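Local coordinates for transferrin (Manduca sexta, PDB 6WB6), which carries ferric iron in an insect, binding a single Fe(III) ion per molecule together with carbonate, at residues L128-P138 / E151-F159; S267-G275 / D331-T339. All coordinates share one frame; numbering follows the deposited sequence.

Contact 1: residues L128-P138 / E151-F159; sequences LTMLMKRAVFP and ELKALSTFF
Phe137 presses its edge into the face of Phe158, forming the edge-to-face pair that fills the middle of this contact between the end of helix 121-131 with the loop that follows it and the last turns of helix 147-158. The ring centroids are 4.9 Å apart with the planes at 57°, and Phe137 CD1 hangs over the centre of the Phe158 ring. Phe158 is carried out to this position by its first torsion, which sets CG opposite the backbone N (chi1 -174°). Its rim is hemmed in as well: Val136 CG1 comes to within 3.8 Å of Phe158 CE1, while CZ of the following residue, Phe159, lies at the edge in the ring plane. Pro138 is the second bump. Its ring enters the hollow between Ala154, Thr157 and the root of Phe158, with Pro138 CG 3.7 Å from Thr157 CG2 and Pro138 CD 3.7 Å from Phe158 CB. The small Ala154 makes room for two neighbours, its CB meeting Phe137 CE2 at 3.7 Å as well as Pro138 CB. In the last turns of helix 121-131, Leu128 points at helix 147-158 and divides its two methyls between two residues: CD2 reaches Leu155 CD1 at 4.0 Å, and CD1 rests against the side chain of Glu151, crossing it at about a right angle. Leu131 adds a smaller contact, its CD1 3.9 Å from Phe159 CZ. The Glu151 carboxylate is engaged by Arg344, His346, Lys148 and Tyr124. Between the two segments there is neither a hydrogen bond nor a salt bridge. Their cohesion is van der Waals and aromatic, and depends on complementary shape, while the buried acid at one end finds its polar partners in other parts of the lobe.

Contact 2: residues S267-G275 / D331-T339; sequences SWAARPWQG and DYLNKANYT. With NAG (2-acetamido-2-deoxy-beta-D-glucopyranose), chain C.
Three direct hydrogen bonds join Trp268, Ala270 and Trp273 to the 331-339 segment. Ala270 N points at Ala336 O (2.9 Å) in the carbonyl plane and nearly straight, at 165°. Asn337 ND2, already bonded covalently to C1 of the N-acetylglucosamine, gives its remaining hydrogen to Trp268 O (2.8 Å) from above that carbonyl's plane, so the one N-H left on the glycosylated amide is taken up by the backbone. Tyr332 OH donates to Trp273 O at 2.6 Å, the acceptor lying at the ring edge. One water links Arg271 NE with Tyr338 OH, which also bonds to Asn121; Arg271 NH1 itself meets Tyr90.

The apolar contacts centre on Pro272. Its CD lies over the Tyr338 face, 3.7 Å from the centroid, a CH-pi contact. Pro272 CB touches Tyr332 CE2 at 3.6 Å, and Pro272 CG packs on Ala336 CB at 3.7 Å, with Leu333 CD2 farther off. Asn337, at positive phi, ends helix 329-334 in a Schellman motif, the turn that brings Ala336 O and the Asn337 amide to the strand.

Arg271 belongs to a carbonate pocket beside the ferric ion. Strand 269-271 belongs to the mixed sheet, beside strand 90-97, and the chain passes on into strand 275-279 of the antiparallel sheet, one of the interdomain crossings behind the iron cleft of transferrin lobes.

Overall arrangement
From the N terminus, contact 1 comes first: helix 121-131 runs out into a loop, and 151-159 packs back on it after twelve intervening residues, a local closure within one domain of the first lobe. Contact 2 opens only later and closes a longer loop of 55 residues, which includes most of strand 275-279 and strand 320-327 of the other domain's sheet. The two are in series, neither nested nor crossed, with centres about 22 Å apart. They nevertheless touch: Met130, which takes no part in contact 1, and the second methyl of Leu131, which does, pack against Trp268. The helix thus joins the 147-158 packing to the interdomain strand beside the iron site.

Contact 1: residues L128-P138 / E151-F159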
loop_
_atom_site.group_PDB
_atom_site.type_symbol
_atom_site.label_atom_id
_atom_site.label_comp_id
_atom_site.label_asym_id
_atom_site.label_seq_id
_atom_site.Cartn_x
_atom_site.Cartn_y
_atom_site.Cartn_z
ATOM N N LEU A 128 -7.343 12.784 16.656
ATOM C CA LEU A 128 -8.631 12.531 16.035
ATOM C C LEU A 128 -9.469 11.608 16.900
ATOM O O LEU A 128 -10.670 11.838 17.061
ATOM C CB LEU A 128 -8.446 11.960 14.636
ATOM C CG LEU A 128 -8.167 12.968 13.531
ATOM C CD1 LEU A 128 -7.651 12.292 12.271
ATOM C CD2 LEU A 128 -9.398 13.752 13.187
ATOM N N THR A 129 -8.839 10.582 17.502
ATOM C CA THR A 129 -9.575 9.620 18.310
ATOM C C THR A 129 -10.240 10.291 19.498
ATOM O O THR A 129 -11.381 9.963 19.839
ATOM C CB THR A 129 -8.635 8.477 18.790
ATOM O OG1 THR A 129 -8.150 7.738 17.665
ATOM C CG2 THR A 129 -9.358 7.495 19.730
ATOM N N MET A 130 -9.536 11.218 20.153
ATOM C CA MET A 130 -10.041 11.826 21.386
ATOM C C MET A 130 -10.991 12.982 21.101
ATOM O O MET A 130 -12.057 13.074 21.709
ATOM C CB MET A 130 -8.869 12.322 22.254
ATOM C CG MET A 130 -7.901 11.198 22.687
ATOM S SD MET A 130 -8.874 9.761 23.246
ATOM C CE MET A 130 -7.629 8.480 23.348
ATOM N N LEU A 131 -10.605 13.886 20.204
ATOM C CA LEU A 131 -11.439 15.048 19.907
ATOM C C LEU A 131 -12.796 14.642 19.354
ATOM O O LEU A 131 -13.819 15.262 19.681
ATOM C CB LEU A 131 -10.739 15.954 18.905
ATOM C CG LEU A 131 -9.417 16.561 19.369
ATOM C CD1 LEU A 131 -8.875 17.417 18.262
ATOM C CD2 LEU A 131 -9.580 17.376 20.633
ATOM N N MET A 132 -12.826 13.617 18.500
ATOM C CA MET A 132 -14.077 13.208 17.882
ATOM C C MET A 132 -15.109 12.782 18.908
ATOM O O MET A 132 -16.288 12.664 18.566
ATOM C CB MET A 132 -13.837 12.060 16.901
ATOM C CG MET A 132 -13.489 10.723 17.556
ATOM S SD MET A 132 -13.418 9.422 16.329
ATOM C CE MET A 132 -15.179 9.285 16.035
ATOM N N LYS A 133 -14.687 12.491 20.134
ATOM C CA LYS A 133 -15.631 12.237 21.201
ATOM C C LYS A 133 -16.292 13.505 21.715
ATOM O O LYS A 133 -17.053 13.435 22.684
ATOM C CB LYS A 133 -14.927 11.561 22.377
ATOM C CG LYS A 133 -14.138 10.321 22.042
ATOM C CD LYS A 133 -13.699 9.684 23.314
ATOM C CE LYS A 133 -12.748 8.555 23.043
ATOM N NZ LYS A 133 -11.720 8.531 24.097
ATOM N N ARG A 134 -15.987 14.662 21.144
ATOM C CA ARG A 134 -16.434 15.932 21.696
ATOM C C ARG A 134 -17.436 16.547 20.740
ATOM O O ARG A 134 -17.173 16.652 19.536
ATOM C CB ARG A 134 -15.260 16.875 21.937
ATOM C CG ARG A 134 -14.136 16.226 22.681
ATOM C CD ARG A 134 -13.159 17.251 23.144
ATOM N NE ARG A 134 -13.608 17.886 24.371
ATOM C CZ ARG A 134 -13.349 17.418 25.586
ATOM N NH1 ARG A 134 -12.660 16.295 25.723
ATOM N NH2 ARG A 134 -13.795 18.067 26.666
ATOM N N ALA A 135 -18.583 16.952 21.282
ATOM C CA ALA A 135 -19.645 17.481 20.435
ATOM C C ALA A 135 -19.172 18.662 19.597
ATOM O O ALA A 135 -19.671 18.878 18.486
ATOM C CB ALA A 135 -20.837 17.890 21.301
ATOM N N VAL A 136 -18.220 19.444 20.109
ATOM C CA VAL A 136 -17.781 20.625 19.385
ATOM C C VAL A 136 -17.030 20.238 18.112
ATOM O O VAL A 136 -16.988 21.017 17.144
ATOM C CB VAL A 136 -16.958 21.495 20.357
ATOM C CG1 VAL A 136 -15.711 20.783 20.760
ATOM C CG2 VAL A 136 -16.629 22.848 19.757
ATOM N N PHE A 137 -16.489 19.033 18.060
ATOM C CA PHE A 137 -15.675 18.596 16.921
ATOM C C PHE A 137 -16.567 18.239 15.733
ATOM O O PHE A 137 -17.553 17.524 15.901
ATOM C CB PHE A 137 -14.817 17.376 17.299
ATOM C CG PHE A 137 -13.684 17.139 16.356
ATOM C CD1 PHE A 137 -12.532 17.936 16.419
ATOM C CD2 PHE A 137 -13.772 16.154 15.392
ATOM C CE1 PHE A 137 -11.499 17.750 15.530
ATOM C CE2 PHE A 137 -12.741 15.951 14.494
ATOM C CZ PHE A 137 -11.593 16.758 14.564
ATOM N N PRO A 138 -16.221 18.677 14.518
ATOM C CA PRO A 138 -17.066 18.357 13.358
ATOM C C PRO A 138 -17.263 16.861 13.208
ATOM O O PRO A 138 -16.386 16.063 13.528
ATOM C CB PRO A 138 -16.291 18.927 12.166
ATOM C CG PRO A 138 -15.311 19.926 12.749
ATOM C CD PRO A 138 -15.045 19.494 14.155
ATOM N N GLU A 151 -11.989 13.415 7.655
ATOM C CA GLU A 151 -11.064 13.798 8.723
ATOM C C GLU A 151 -10.411 15.125 8.434
ATOM O O GLU A 151 -10.270 15.965 9.324
ATOM C CB GLU A 151 -9.950 12.762 8.860
ATOM C CG GLU A 151 -10.387 11.439 9.251
ATOM C CD GLU A 151 -9.284 10.394 9.108
ATOM O OE1 GLU A 151 -8.123 10.719 8.712
ATOM O OE2 GLU A 151 -9.594 9.239 9.425
ATOM N N LEU A 152 -9.912 15.278 7.208
ATOM C CA LEU A 152 -9.231 16.496 6.812
ATOM C C LEU A 152 -10.194 17.677 6.803
ATOM O O LEU A 152 -9.819 18.797 7.164
ATOM C CB LEU A 152 -8.620 16.309 5.427
ATOM C CG LEU A 152 -7.548 15.216 5.317
ATOM C CD1 LEU A 152 -7.344 14.768 3.853
ATOM C CD2 LEU A 152 -6.241 15.727 5.928
ATOM N N LYS A 153 -11.433 17.451 6.370
ATOM C CA LYS A 153 -12.435 18.504 6.449
ATOM C C LYS A 153 -12.684 18.857 7.900
ATOM O O LYS A 153 -12.649 20.031 8.282
ATOM C CB LYS A 153 -13.724 18.062 5.766
ATOM C CG LYS A 153 -14.820 19.117 5.751
ATOM C CD LYS A 153 -15.965 18.666 4.837
ATOM N N ALA A 154 -12.826 17.831 8.738
ATOM C CA ALA A 154 -13.055 18.047 10.157
ATOM C C ALA A 154 -11.919 18.865 10.762
ATOM O O ALA A 154 -12.151 19.846 11.468
ATOM C CB ALA A 154 -13.208 16.700 10.868
ATOM N N LEU A 155 -10.681 18.473 10.507
ATOM C CA LEU A 155 -9.578 19.232 11.077
ATOM C C LEU A 155 -9.565 20.672 10.555
ATOM O O LEU A 155 -9.444 21.617 11.341
ATOM C CB LEU A 155 -8.272 18.508 10.795
ATOM C CG LEU A 155 -8.166 17.222 11.638
ATOM C CD1 LEU A 155 -7.201 16.248 10.996
ATOM C CD2 LEU A 155 -7.759 17.536 13.120
ATOM N N SER A 156 -9.718 20.870 9.236
ATOM C CA SER A 156 -9.607 22.217 8.662
ATOM C C SER A 156 -10.765 23.122 9.050
ATOM O O SER A 156 -10.653 24.345 8.920
ATOM C CB SER A 156 -9.543 22.165 7.143
ATOM O OG SER A 156 -10.743 21.662 6.635
ATOM N N THR A 157 -11.870 22.541 9.503
ATOM C CA THR A 157 -13.015 23.267 10.036
ATOM C C THR A 157 -12.928 23.513 11.542
ATOM O O THR A 157 -13.555 24.452 12.040
ATOM C CB THR A 157 -14.288 22.467 9.715
ATOM O OG1 THR A 157 -14.585 22.622 8.325
ATOM C CG2 THR A 157 -15.472 22.896 10.561
ATOM N N PHE A 158 -12.182 22.697 12.281
ATOM C CA PHE A 158 -12.104 22.859 13.731
ATOM C C PHE A 158 -10.959 23.791 14.107
ATOM O O PHE A 158 -11.120 24.705 14.918
ATOM C CB PHE A 158 -11.922 21.486 14.382
ATOM C CG PHE A 158 -11.972 21.478 15.903
ATOM C CD1 PHE A 158 -13.167 21.623 16.591
ATOM C CD2 PHE A 158 -10.835 21.241 16.635
ATOM C CE1 PHE A 158 -13.207 21.563 17.970
ATOM C CE2 PHE A 158 -10.879 21.172 18.024
ATOM C CZ PHE A 158 -12.058 21.336 18.682
ATOM N N PHE A 159 -9.793 23.555 13.536
ATOM C CA PHE A 159 -8.656 24.423 13.747
ATOM C C PHE A 159 -8.697 25.550 12.724
ATOM O O PHE A 159 -9.219 25.393 11.617
ATOM C CB PHE A 159 -7.353 23.616 13.661
ATOM C CG PHE A 159 -7.245 22.523 14.724
ATOM C CD1 PHE A 159 -7.292 22.844 16.074
ATOM C CD2 PHE A 159 -7.097 21.200 14.375
ATOM C CE1 PHE A 159 -7.200 21.855 17.061
ATOM C CE2 PHE A 159 -6.999 20.208 15.347
ATOM C CZ PHE A 159 -7.039 20.540 16.694
#

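Contact 2: residues S267-G275 / D331-T339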
loop_
_atom_site.group_PDB
_atom_site.type_symbol
_atom_site.label_atom_id
_atom_site.label_comp_id
_atom_site.label_asym_id
_atom_site.label_seq_id
_atom_site.Cartn_x
_atom_site.Cartn_y
_atom_site.Cartn_z
ATOM N N SER A 267 -1.245 12.855 29.635
ATOM C CA SER A 267 -1.245 12.281 28.295
ATOM C C SER A 267 -2.545 11.530 28.097
ATOM O O SER A 267 -2.933 10.734 28.945
ATOM C CB SER A 267 -0.047 11.341 28.100
ATOM O OG SER A 267 -0.186 10.553 26.923
ATOM N N TRP A 268 -3.234 11.799 26.992
ATOM C CA TRP A 268 -4.508 11.130 26.761
ATOM C C TRP A 268 -4.361 9.740 26.150
ATOM O O TRP A 268 -5.300 8.938 26.234
ATOM C CB TRP A 268 -5.434 11.981 25.876
ATOM C CG TRP A 268 -4.849 12.691 24.686
ATOM C CD1 TRP A 268 -3.597 12.553 24.151
ATOM C CD2 TRP A 268 -5.518 13.677 23.884
ATOM N NE1 TRP A 268 -3.452 13.388 23.072
ATOM C CE2 TRP A 268 -4.618 14.088 22.889
ATOM C CE3 TRP A 268 -6.795 14.247 23.917
ATOM C CZ2 TRP A 268 -4.950 15.036 21.933
ATOM C CZ3 TRP A 268 -7.121 15.182 22.973
ATOM C CH2 TRP A 268 -6.199 15.574 21.990
ATOM N N ALA A 269 -3.225 9.433 25.532
ATOM C CA ALA A 269 -2.981 8.088 25.037
ATOM C C ALA A 269 -1.499 7.919 24.782
ATOM O O ALA A 269 -0.758 8.900 24.647
ATOM C CB ALA A 269 -3.778 7.805 23.763
ATOM N N ALA A 270 -1.081 6.650 24.676
ATOM C CA ALA A 270 0.300 6.315 24.381
ATOM C C ALA A 270 0.354 5.289 23.259
ATOM O O ALA A 270 -0.552 4.489 23.086
ATOM C CB ALA A 270 1.011 5.755 25.612
ATOM N N ARG A 271 1.412 5.331 22.484
ATOM C CA ARG A 271 1.697 4.221 21.594
ATOM C C ARG A 271 2.393 3.122 22.389
ATOM O O ARG A 271 3.458 3.371 22.979
ATOM C CB ARG A 271 2.551 4.666 20.438
ATOM C CG ARG A 271 2.744 3.612 19.406
ATOM C CD ARG A 271 3.521 4.203 18.297
ATOM N NE ARG A 271 3.655 3.292 17.178
ATOM C CZ ARG A 271 4.353 3.581 16.091
ATOM N NH1 ARG A 271 4.957 4.764 15.972
ATOM N NH2 ARG A 271 4.447 2.694 15.132
ATOM N N PRO A 272 1.819 1.927 22.481
ATOM C CA PRO A 272 2.472 0.865 23.238
ATOM C C PRO A 272 3.710 0.382 22.512
ATOM O O PRO A 272 3.840 0.532 21.296
ATOM C CB PRO A 272 1.410 -0.240 23.303
ATOM C CG PRO A 272 0.141 0.370 22.752
ATOM C CD PRO A 272 0.602 1.420 21.808
ATOM N N TRP A 273 4.633 -0.170 23.292
ATOM C CA TRP A 273 5.803 -0.832 22.733
ATOM C C TRP A 273 5.399 -2.026 21.895
ATOM O O TRP A 273 4.413 -2.706 22.178
ATOM C CB TRP A 273 6.705 -1.357 23.834
ATOM C CG TRP A 273 7.365 -0.346 24.707
ATOM C CD1 TRP A 273 7.132 -0.151 26.022
ATOM C CD2 TRP A 273 8.403 0.565 24.335
ATOM N NE1 TRP A 273 7.953 0.832 26.508
ATOM C CE2 TRP A 273 8.748 1.290 25.490
ATOM C CE3 TRP A 273 9.065 0.846 23.137
ATOM C CZ2 TRP A 273 9.735 2.281 25.489
ATOM C CZ3 TRP A 273 10.051 1.842 23.133
ATOM C CH2 TRP A 273 10.374 2.545 24.305
ATOM N N GLN A 274 6.229 -2.329 20.910
ATOM C CA GLN A 274 6.154 -3.614 20.253
ATOM C C GLN A 274 6.712 -4.684 21.178
ATOM O O GLN A 274 7.318 -4.394 22.221
ATOM C CB GLN A 274 6.961 -3.630 18.965
ATOM C CG GLN A 274 6.834 -2.429 18.098
ATOM C CD GLN A 274 8.136 -2.156 17.418
ATOM O OE1 GLN A 274 9.155 -2.004 18.077
ATOM N NE2 GLN A 274 8.122 -2.139 16.094
ATOM N N GLY A 275 6.536 -5.939 20.772
ATOM C CA GLY A 275 7.113 -7.036 21.527
ATOM C C GLY A 275 6.813 -8.395 20.932
ATOM O O GLY A 275 6.724 -8.540 19.712
ATOM N N ASP A 331 -5.884 -6.097 26.732
ATOM C CA ASP A 331 -5.599 -5.394 27.979
ATOM C C ASP A 331 -4.301 -4.618 27.867
ATOM O O ASP A 331 -4.158 -3.534 28.456
ATOM C CB ASP A 331 -5.532 -6.376 29.143
ATOM C CG ASP A 331 -6.866 -7.037 29.402
ATOM O OD1 ASP A 331 -7.889 -6.388 29.145
ATOM O OD2 ASP A 331 -6.889 -8.196 29.850
ATOM N N TYR A 332 -3.345 -5.165 27.117
ATOM C CA TYR A 332 -2.130 -4.430 26.809
ATOM C C TYR A 332 -2.453 -3.150 26.059
ATOM O O TYR A 332 -1.935 -2.075 26.385
ATOM C CB TYR A 332 -1.218 -5.313 25.968
ATOM C CG TYR A 332 0.117 -4.693 25.615
ATOM C CD1 TYR A 332 1.107 -4.544 26.569
ATOM C CD2 TYR A 332 0.387 -4.279 24.324
ATOM C CE1 TYR A 332 2.328 -4.019 26.249
ATOM C CE2 TYR A 332 1.620 -3.735 23.986
ATOM C CZ TYR A 332 2.581 -3.607 24.957
ATOM O OH TYR A 332 3.812 -3.053 24.657
ATOM N N LEU A 333 -3.298 -3.252 25.023
ATOM C CA LEU A 333 -3.647 -2.072 24.247
ATOM C C LEU A 333 -4.516 -1.126 25.052
ATOM O O LEU A 333 -4.331 0.098 24.988
ATOM C CB LEU A 333 -4.365 -2.463 22.964
ATOM C CG LEU A 333 -3.559 -3.290 21.977
ATOM C CD1 LEU A 333 -4.466 -3.693 20.843
ATOM C CD2 LEU A 333 -2.390 -2.569 21.466
ATOM N N ASN A 334 -5.468 -1.678 25.812
ATOM C CA ASN A 334 -6.354 -0.847 26.612
ATOM C C ASN A 334 -5.575 0.094 27.518
ATOM O O ASN A 334 -5.925 1.268 27.641
ATOM C CB ASN A 334 -7.276 -1.712 27.457
ATOM C CG ASN A 334 -8.493 -2.195 26.694
ATOM O OD1 ASN A 334 -8.694 -1.870 25.517
ATOM N ND2 ASN A 334 -9.313 -2.977 27.368
ATOM N N LYS A 335 -4.534 -0.398 28.186
ATOM C CA LYS A 335 -3.950 0.445 29.219
ATOM C C LYS A 335 -3.149 1.598 28.629
ATOM O O LYS A 335 -2.649 2.458 29.376
ATOM C CB LYS A 335 -3.076 -0.394 30.163
ATOM C CG LYS A 335 -1.905 -1.110 29.496
ATOM C CD LYS A 335 -1.146 -1.969 30.489
ATOM C CE LYS A 335 0.054 -2.619 29.858
ATOM N NZ LYS A 335 1.135 -1.641 29.520
ATOM N N ALA A 336 -3.022 1.629 27.308
ATOM C CA ALA A 336 -2.429 2.747 26.617
ATOM C C ALA A 336 -3.487 3.683 26.058
ATOM O O ALA A 336 -3.131 4.724 25.502
ATOM C CB ALA A 336 -1.531 2.252 25.489
ATOM N N ASN A 337 -4.770 3.349 26.249
ATOM C CA ASN A 337 -5.885 3.939 25.505
ATOM C C ASN A 337 -5.719 3.748 24.003
ATOM O O ASN A 337 -6.188 4.554 23.204
ATOM C CB ASN A 337 -6.053 5.421 25.821
ATOM C CG ASN A 337 -6.468 5.662 27.259
ATOM O OD1 ASN A 337 -7.132 4.830 27.877
ATOM N ND2 ASN A 337 -6.081 6.798 27.800
ATOM N N TYR A 338 -5.041 2.688 23.596
ATOM C CA TYR A 338 -4.684 2.569 22.192
ATOM C C TYR A 338 -5.656 1.703 21.408
ATOM O O TYR A 338 -5.627 1.738 20.179
ATOM C CB TYR A 338 -3.250 2.026 22.066
ATOM C CG TYR A 338 -2.623 2.292 20.728
ATOM C CD1 TYR A 338 -2.195 3.559 20.392
ATOM C CD2 TYR A 338 -2.456 1.274 19.803
ATOM C CE1 TYR A 338 -1.607 3.810 19.180
ATOM C CE2 TYR A 338 -1.876 1.518 18.571
ATOM C CZ TYR A 338 -1.444 2.797 18.277
ATOM O OH TYR A 338 -0.883 3.072 17.065
ATOM N N THR A 339 -6.498 0.914 22.073
ATOM C CA THR A 339 -7.518 0.183 21.323
ATOM C C THR A 339 -8.474 1.166 20.659
ATOM O O THR A 339 -8.835 1.003 19.487
ATOM C CB THR A 339 -8.281 -0.771 22.242
ATOM O OG1 THR A 339 -7.364 -1.481 23.080
ATOM C CG2 THR A 339 -9.093 -1.771 21.406
HETATM C C1 NAG C . -6.489 7.056 29.146
HETATM C C2 NAG C . -5.394 7.766 29.920
HETATM C C3 NAG C . -5.844 8.348 31.265
HETATM C C4 NAG C . -7.224 9.011 31.202
HETATM C C5 NAG C . -8.199 8.249 30.306
HETATM C C6 NAG C . -9.384 9.127 29.977
HETATM C C7 NAG C . -3.208 6.804 29.330
HETATM C C8 NAG C . -2.144 5.875 29.829
HETATM N N2 NAG C . -4.288 6.848 30.109
HETATM O O3 NAG C . -4.854 9.320 31.633
HETATM O O4 NAG C . -7.886 9.016 32.475
HETATM O O5 NAG C . -7.634 7.882 29.050
HETATM O O6 NAG C . -8.844 10.291 29.361
HETATM O O7 NAG C . -3.066 7.462 28.309
HETATM O O HOH W 1 1.560 1.176 17.065
HETATM O O HOH W 2 3.249 -0.686 25.958
#